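Local atomic coordinates of scarecrow-like protein 3 (Arabidopsis thaliana, PDB entry 6KPB), a protein that probably acts as a transcription factor in plant development and binds zinc finger proteins of the IDD family, among them JACKDAW. Residues L151-A156 against V345-E350; E350-H355 against L474-A479; V434-Y439 against G463-C468. One frame throughout, in Å; residues are numbered along the deposited sequence.

Contact 1 of 3, residues L151-A156 against V345-E350; sequences LLTNRA and VMVVTE
Thr153 and Val347 meet where the helical segment 151-156 passes over the strand segment 345-350, and here the packing is close. CG2 of Thr153 approaches CB of Val347 to 3.6 Å, while CB of Thr153 lies 3.7 Å from the CG2 branch of Val347. A chi1 of 61° tucks OG1 of Thr153 between the backbone N and the carbonyl carbon, with the main-chain O of Ser149 and of Tyr150 both in reach of its one proton, and leaves CG2 as the apolar branch on the strand. The helix runs almost antiparallel to the strand, at 173°, with the axes of these short segments 9.0 Å apart. Such packing of a helix on one face of a central sheet belongs to the Rossmann-like core of the GRAS domain, and Val477 of the adjoining strand 472-482 also touches Thr153. Toward Ala156, which is partly exposed, the fit slackens: its CB reaches CG1 of Val347 at 4.0 Å, and its backbone O comes no nearer than 4.3 Å to CG1 of Val345. An alanine at Val347 would probably leave the Ala156 methyl without this partner and open a gap beside CB of Thr153. At the other end Thr349 OG1 stands 4.3 Å from Thr153 CG2, its polar partner being Ser149 OG.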
# COMPACT_ATOMS: atom_id res chain seq x y z
N LEU A 151 -20.88 -13.84 -23.65
CA LEU A 151 -21.48 -14.59 -24.75
C LEU A 151 -23.00 -14.54 -24.68
O LEU A 151 -23.67 -14.27 -25.68
CB LEU A 151 -20.98 -16.04 -24.71
CG LEU A 151 -21.19 -16.96 -25.93
CD1 LEU A 151 -20.22 -18.13 -25.84
CD2 LEU A 151 -22.62 -17.47 -26.03
N LEU A 152 -23.56 -14.79 -23.49
CA LEU A 152 -25.02 -14.83 -23.36
C LEU A 152 -25.64 -13.46 -23.57
O LEU A 152 -26.68 -13.34 -24.24
CB LEU A 152 -25.40 -15.38 -21.98
CG LEU A 152 -25.14 -16.88 -21.77
CD1 LEU A 152 -25.37 -17.27 -20.31
CD2 LEU A 152 -26.03 -17.70 -22.70
N THR A 153 -25.03 -12.41 -23.02
CA THR A 153 -25.61 -11.07 -23.14
C THR A 153 -25.47 -10.53 -24.56
O THR A 153 -26.37 -9.84 -25.05
CB THR A 153 -24.96 -10.12 -22.14
OG1 THR A 153 -23.56 -10.02 -22.41
CG2 THR A 153 -25.17 -10.62 -20.72
N ASN A 154 -24.36 -10.83 -25.24
CA ASN A 154 -24.21 -10.39 -26.62
C ASN A 154 -25.24 -11.05 -27.53
O ASN A 154 -25.78 -10.41 -28.44
CB ASN A 154 -22.79 -10.68 -27.12
CG ASN A 154 -21.76 -9.74 -26.52
OD1 ASN A 154 -22.11 -8.74 -25.88
ND2 ASN A 154 -20.49 -10.05 -26.73
N ARG A 155 -25.52 -12.34 -27.30
CA ARG A 155 -26.56 -13.01 -28.07
C ARG A 155 -27.93 -12.38 -27.83
O ARG A 155 -28.70 -12.17 -28.77
CB ARG A 155 -26.60 -14.50 -27.73
CG ARG A 155 -25.53 -15.33 -28.42
CD ARG A 155 -25.93 -15.65 -29.85
NE ARG A 155 -24.97 -15.12 -30.82
CZ ARG A 155 -23.82 -15.70 -31.13
NH1 ARG A 155 -23.47 -16.83 -30.53
NH2 ARG A 155 -23.01 -15.15 -32.02
N ALA A 156 -28.23 -12.06 -26.57
CA ALA A 156 -29.51 -11.43 -26.25
C ALA A 156 -29.62 -10.06 -26.90
O ALA A 156 -30.70 -9.67 -27.36
CB ALA A 156 -29.69 -11.33 -24.73
N VAL A 345 -33.59 -4.23 -24.46
CA VAL A 345 -33.21 -5.36 -23.61
C VAL A 345 -32.27 -4.85 -22.53
O VAL A 345 -31.44 -3.97 -22.77
CB VAL A 345 -32.57 -6.50 -24.44
CG1 VAL A 345 -31.20 -6.09 -24.98
CG2 VAL A 345 -32.46 -7.77 -23.60
N MET A 346 -32.42 -5.39 -21.33
CA MET A 346 -31.47 -5.19 -20.25
C MET A 346 -30.93 -6.54 -19.83
O MET A 346 -31.71 -7.46 -19.54
CB MET A 346 -32.11 -4.48 -19.05
CG MET A 346 -31.15 -4.32 -17.87
SD MET A 346 -31.85 -3.39 -16.49
CE MET A 346 -33.13 -4.50 -15.93
N VAL A 347 -29.61 -6.67 -19.80
CA VAL A 347 -28.95 -7.91 -19.42
C VAL A 347 -28.25 -7.70 -18.09
O VAL A 347 -27.51 -6.72 -17.91
CB VAL A 347 -27.98 -8.39 -20.51
CG1 VAL A 347 -28.75 -8.79 -21.76
CG2 VAL A 347 -26.98 -7.31 -20.86
N VAL A 348 -28.50 -8.60 -17.14
CA VAL A 348 -28.03 -8.46 -15.77
C VAL A 348 -27.19 -9.68 -15.42
O VAL A 348 -27.66 -10.82 -15.54
CB VAL A 348 -29.19 -8.30 -14.78
CG1 VAL A 348 -28.66 -8.19 -13.36
CG2 VAL A 348 -30.05 -7.10 -15.15
N THR A 349 -25.95 -9.44 -14.99
CA THR A 349 -25.09 -10.47 -14.45
C THR A 349 -24.81 -10.13 -12.99
O THR A 349 -24.30 -9.04 -12.70
CB THR A 349 -23.78 -10.59 -15.23
OG1 THR A 349 -24.07 -10.95 -16.59
CG2 THR A 349 -22.88 -11.64 -14.62
N GLU A 350 -25.16 -11.04 -12.09
CA GLU A 350 -25.06 -10.79 -10.66
C GLU A 350 -24.56 -12.04 -9.95
O GLU A 350 -24.71 -13.16 -10.44
CB GLU A 350 -26.42 -10.37 -10.07
CG GLU A 350 -26.66 -8.88 -10.07
CD GLU A 350 -25.69 -8.13 -9.18
OE1 GLU A 350 -25.32 -6.99 -9.53
OE2 GLU A 350 -25.29 -8.69 -8.14

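Contact 2 of 3, residues E350-H355 against L474-A479; sequences EQDSDH and LYSVSA
Glu350 and Ser476 form an antiparallel hydrogen-bonded pair. The N-H of Glu350 donates to Ser476 O at 3.1 Å, and Glu350 O accepts from Ser476 N at 2.8 Å, a nearly straight bond of 167° at the hydrogen. Glu350 O also takes a weak bond from Ser476 OG and a CA-H...O contact from Tyr475 CA at 3.2 Å, so one strong bond, one weak bond and a C-H contact converge on this carbonyl. The carboxylate turns away through a chain bent at chi2 and is bonded by His261 ND1 through OE2. Gln351 and Tyr475 are an antiparallel non-hydrogen-bonded pair. The two side chains lie alongside each other and point the same way, with CG of Gln351 3.6 Å from CE2 of Tyr475 and the amide and ring planes 37° apart. This pairing joins strand 345-351, whose other neighbour in the sheet runs parallel to it, to the antiparallel strand 472-482; on the far edge of that strand Leu474 and Tyr475 form a classic beta bulge opposite Ile467. Asp352 then leaves the strand, its N donating at 2.9 Å to Leu474 O from above the carbonyl plane. The CG of Asp352 stands anti to the backbone N (chi1 -158°); its OD2 packs 3.8 Å from Ser476 CB, whereas OD1 makes a salt bridge to Lys418 and accepts from Leu419 N.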
# COMPACT_ATOMS: atom_id res chain seq x y z
N GLU A 350 -25.16 -11.04 -12.09
CA GLU A 350 -25.06 -10.79 -10.66
C GLU A 350 -24.56 -12.04 -9.95
O GLU A 350 -24.71 -13.16 -10.44
CB GLU A 350 -26.42 -10.37 -10.07
CG GLU A 350 -26.66 -8.88 -10.07
CD GLU A 350 -25.69 -8.13 -9.18
OE1 GLU A 350 -25.32 -6.99 -9.53
OE2 GLU A 350 -25.29 -8.69 -8.14
N GLN A 351 -23.96 -11.82 -8.78
CA GLN A 351 -23.66 -12.94 -7.89
C GLN A 351 -24.96 -13.62 -7.48
O GLN A 351 -25.99 -12.97 -7.30
CB GLN A 351 -22.91 -12.45 -6.65
CG GLN A 351 -21.42 -12.18 -6.86
CD GLN A 351 -21.15 -10.76 -7.30
OE1 GLN A 351 -22.06 -10.03 -7.70
NE2 GLN A 351 -19.89 -10.35 -7.23
N ASP A 352 -24.90 -14.94 -7.33
CA ASP A 352 -26.07 -15.72 -6.95
C ASP A 352 -25.82 -16.34 -5.58
O ASP A 352 -25.68 -17.56 -5.44
CB ASP A 352 -26.37 -16.79 -8.00
CG ASP A 352 -27.81 -17.26 -7.95
OD1 ASP A 352 -28.45 -17.08 -6.90
OD2 ASP A 352 -28.30 -17.80 -8.97
N SER A 353 -25.78 -15.49 -4.56
CA SER A 353 -25.59 -15.93 -3.19
C SER A 353 -26.25 -14.93 -2.25
O SER A 353 -26.27 -13.73 -2.53
CB SER A 353 -24.10 -16.08 -2.84
OG SER A 353 -23.45 -16.98 -3.72
N ASP A 354 -26.79 -15.44 -1.15
CA ASP A 354 -27.39 -14.58 -0.13
C ASP A 354 -26.28 -14.10 0.79
O ASP A 354 -25.96 -14.73 1.80
CB ASP A 354 -28.48 -15.32 0.64
CG ASP A 354 -29.25 -14.40 1.57
OD1 ASP A 354 -28.99 -13.18 1.58
OD2 ASP A 354 -30.13 -14.91 2.31
N HIS A 355 -25.68 -12.97 0.43
CA HIS A 355 -24.66 -12.32 1.25
C HIS A 355 -25.16 -11.01 1.85
O HIS A 355 -24.35 -10.20 2.32
CB HIS A 355 -23.40 -12.07 0.42
CG HIS A 355 -22.71 -13.32 -0.01
ND1 HIS A 355 -21.73 -13.34 -0.98
CD2 HIS A 355 -22.85 -14.61 0.40
CE1 HIS A 355 -21.30 -14.57 -1.15
NE2 HIS A 355 -21.96 -15.36 -0.33
N LEU A 474 -22.84 -19.63 -8.32
CA LEU A 474 -21.90 -18.52 -8.22
C LEU A 474 -22.45 -17.24 -8.83
O LEU A 474 -22.45 -16.20 -8.16
CB LEU A 474 -20.57 -18.89 -8.89
CG LEU A 474 -19.79 -20.05 -8.27
CD1 LEU A 474 -18.51 -20.29 -9.05
CD2 LEU A 474 -19.48 -19.77 -6.80
N TYR A 475 -22.90 -17.27 -10.08
CA TYR A 475 -23.39 -16.08 -10.75
C TYR A 475 -24.61 -16.43 -11.59
O TYR A 475 -24.79 -17.58 -12.01
CB TYR A 475 -22.32 -15.44 -11.64
CG TYR A 475 -21.06 -15.03 -10.92
CD1 TYR A 475 -20.03 -15.94 -10.70
CD2 TYR A 475 -20.89 -13.73 -10.46
CE1 TYR A 475 -18.87 -15.57 -10.05
CE2 TYR A 475 -19.74 -13.35 -9.80
CZ TYR A 475 -18.74 -14.27 -9.60
OH TYR A 475 -17.59 -13.89 -8.95
N SER A 476 -25.44 -15.42 -11.84
CA SER A 476 -26.62 -15.56 -12.68
C SER A 476 -26.55 -14.57 -13.83
O SER A 476 -25.93 -13.51 -13.73
CB SER A 476 -27.91 -15.34 -11.87
OG SER A 476 -27.96 -14.04 -11.32
N VAL A 477 -27.19 -14.93 -14.95
CA VAL A 477 -27.31 -14.07 -16.12
C VAL A 477 -28.77 -14.08 -16.56
O VAL A 477 -29.36 -15.15 -16.73
CB VAL A 477 -26.40 -14.53 -17.27
CG1 VAL A 477 -26.50 -13.57 -18.45
CG2 VAL A 477 -24.95 -14.64 -16.81
N SER A 478 -29.34 -12.89 -16.73
CA SER A 478 -30.76 -12.78 -17.06
C SER A 478 -30.98 -11.59 -17.99
O SER A 478 -30.29 -10.57 -17.89
CB SER A 478 -31.61 -12.63 -15.80
OG SER A 478 -31.24 -11.48 -15.06
N ALA A 479 -31.96 -11.72 -18.88
CA ALA A 479 -32.30 -10.70 -19.85
C ALA A 479 -33.73 -10.22 -19.62
O ALA A 479 -34.61 -11.01 -19.26
CB ALA A 479 -32.15 -11.23 -21.28

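Contact 3 of 3, residues V434-Y439 against G463-C468; sequences VPLSYY and GCAVIC
Gly463 lies against Pro435 and Leu436 at the turn between strands 456-461 and 464-469, an antiparallel hairpin of the predicted SAW region. Gly463 CA touches Pro435 CB at 3.8 Å, and the positive phi of 73° favours glycine; a side chain here would also run into the proline ring. Gly463 O accepts from Leu436 N at 3.0 Å, with the donor tilted 25° from the carbonyl plane. Pro435 CA adds a CA-H...O contact to Gly463 O at 3.4 Å. Leu436 CG, anti to the carbonyl carbon (chi1 -62°), lies 3.6 Å from Gly463 O. At Cys464 the chain turns its side chain away, and its backbone carbon is only loosely approached by Leu436 CD1. Ala465 receives the leucine: CD1 of Leu436 comes 3.8 Å from CB of Ala465. Leu152 and Met441 touch both residues and continue this apolar patch. The single backbone hydrogen bond between these segments probably fixes Leu436 against the turn, and the methyl-to-methyl contact beside it is apolar, so its fit depends on shape rather than on polar direction.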
# COMPACT_ATOMS: atom_id res chain seq x y z
N VAL A 434 -36.91 -12.01 -20.57
CA VAL A 434 -36.68 -12.53 -21.91
C VAL A 434 -35.80 -13.76 -21.78
O VAL A 434 -34.60 -13.64 -21.48
CB VAL A 434 -36.04 -11.47 -22.82
CG1 VAL A 434 -35.89 -12.01 -24.24
CG2 VAL A 434 -36.86 -10.20 -22.82
N PRO A 435 -36.34 -14.97 -21.95
CA PRO A 435 -35.54 -16.18 -21.75
C PRO A 435 -34.34 -16.21 -22.68
O PRO A 435 -34.42 -15.81 -23.85
CB PRO A 435 -36.52 -17.31 -22.05
CG PRO A 435 -37.61 -16.68 -22.86
CD PRO A 435 -37.72 -15.28 -22.35
N LEU A 436 -33.21 -16.68 -22.15
CA LEU A 436 -32.00 -16.80 -22.95
C LEU A 436 -32.18 -17.88 -24.01
O LEU A 436 -32.91 -18.86 -23.81
CB LEU A 436 -30.81 -17.12 -22.05
CG LEU A 436 -30.48 -16.05 -21.01
CD1 LEU A 436 -29.33 -16.50 -20.11
CD2 LEU A 436 -30.15 -14.73 -21.68
N SER A 437 -31.51 -17.69 -25.14
CA SER A 437 -31.64 -18.62 -26.25
C SER A 437 -31.10 -20.00 -25.87
O SER A 437 -30.05 -20.12 -25.24
CB SER A 437 -30.90 -18.09 -27.48
OG SER A 437 -30.74 -19.09 -28.46
N TYR A 438 -31.85 -21.04 -26.26
CA TYR A 438 -31.41 -22.41 -26.02
C TYR A 438 -30.02 -22.65 -26.58
O TYR A 438 -29.17 -23.29 -25.94
CB TYR A 438 -32.41 -23.39 -26.63
CG TYR A 438 -32.07 -24.85 -26.40
CD1 TYR A 438 -31.22 -25.53 -27.26
CD2 TYR A 438 -32.62 -25.55 -25.33
CE1 TYR A 438 -30.91 -26.86 -27.06
CE2 TYR A 438 -32.31 -26.88 -25.12
CZ TYR A 438 -31.46 -27.53 -25.98
OH TYR A 438 -31.15 -28.86 -25.78
N TYR A 439 -29.75 -22.14 -27.79
CA TYR A 439 -28.47 -22.40 -28.42
C TYR A 439 -27.38 -21.46 -27.92
O TYR A 439 -26.19 -21.82 -27.97
CB TYR A 439 -28.62 -22.31 -29.94
CG TYR A 439 -29.45 -23.45 -30.48
CD1 TYR A 439 -28.89 -24.70 -30.69
CD2 TYR A 439 -30.81 -23.29 -30.72
CE1 TYR A 439 -29.65 -25.75 -31.16
CE2 TYR A 439 -31.58 -24.34 -31.19
CZ TYR A 439 -30.99 -25.57 -31.40
OH TYR A 439 -31.75 -26.62 -31.87
N GLY A 463 -35.79 -19.28 -17.65
CA GLY A 463 -35.24 -18.47 -18.72
C GLY A 463 -33.92 -17.80 -18.41
O GLY A 463 -33.46 -16.99 -19.21
N CYS A 464 -33.30 -18.11 -17.27
CA CYS A 464 -32.04 -17.50 -16.87
C CYS A 464 -30.97 -18.57 -16.72
O CYS A 464 -31.26 -19.77 -16.65
CB CYS A 464 -32.20 -16.72 -15.56
SG CYS A 464 -33.58 -15.56 -15.56
N ALA A 465 -29.72 -18.12 -16.68
CA ALA A 465 -28.57 -19.00 -16.56
C ALA A 465 -27.92 -18.82 -15.20
O ALA A 465 -27.79 -17.70 -14.70
CB ALA A 465 -27.54 -18.71 -17.66
N VAL A 466 -27.52 -19.93 -14.59
CA VAL A 466 -26.84 -19.94 -13.30
C VAL A 466 -25.51 -20.66 -13.48
O VAL A 466 -25.48 -21.86 -13.78
CB VAL A 466 -27.68 -20.60 -12.21
CG1 VAL A 466 -26.89 -20.69 -10.91
CG2 VAL A 466 -28.98 -19.83 -12.00
N ILE A 467 -24.41 -19.93 -13.30
CA ILE A 467 -23.07 -20.49 -13.44
C ILE A 467 -22.66 -21.08 -12.10
O ILE A 467 -22.56 -20.36 -11.10
CB ILE A 467 -22.07 -19.43 -13.91
CG1 ILE A 467 -22.60 -18.71 -15.15
CG2 ILE A 467 -20.73 -20.07 -14.20
CD1 ILE A 467 -21.73 -17.57 -15.61
N CYS A 468 -22.43 -22.39 -12.07
CA CYS A 468 -22.09 -23.10 -10.85
C CYS A 468 -20.68 -23.67 -10.92
O CYS A 468 -20.18 -24.00 -11.99
CB CYS A 468 -23.08 -24.25 -10.59
SG CYS A 468 -24.81 -23.77 -10.48

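Overall arrangement
The three contacts are grouped around one mixed sheet within the GRAS domain. Contacts 1 and 2 share strand 345-351, with centres about 13 Å apart, and main-chain bonding of Val348 to Ser478 extends the strand pairing of contact 2 alongside contact 1. Contact 3 lies about 9 Å from contact 1 and about 12 Å from contact 2, centre to centre. Helix 145-160 ties contacts 1 and 3 together through Leu152, while strand 472-482 pairs with strands 431-434 and 464-469. In sequence contact 2 starts at Glu350, where contact 1 ends, and both segments of contact 3 fall between those of contact 2. The C-terminal SAW region is thereby built onto the sheet formed by earlier parts of the chain.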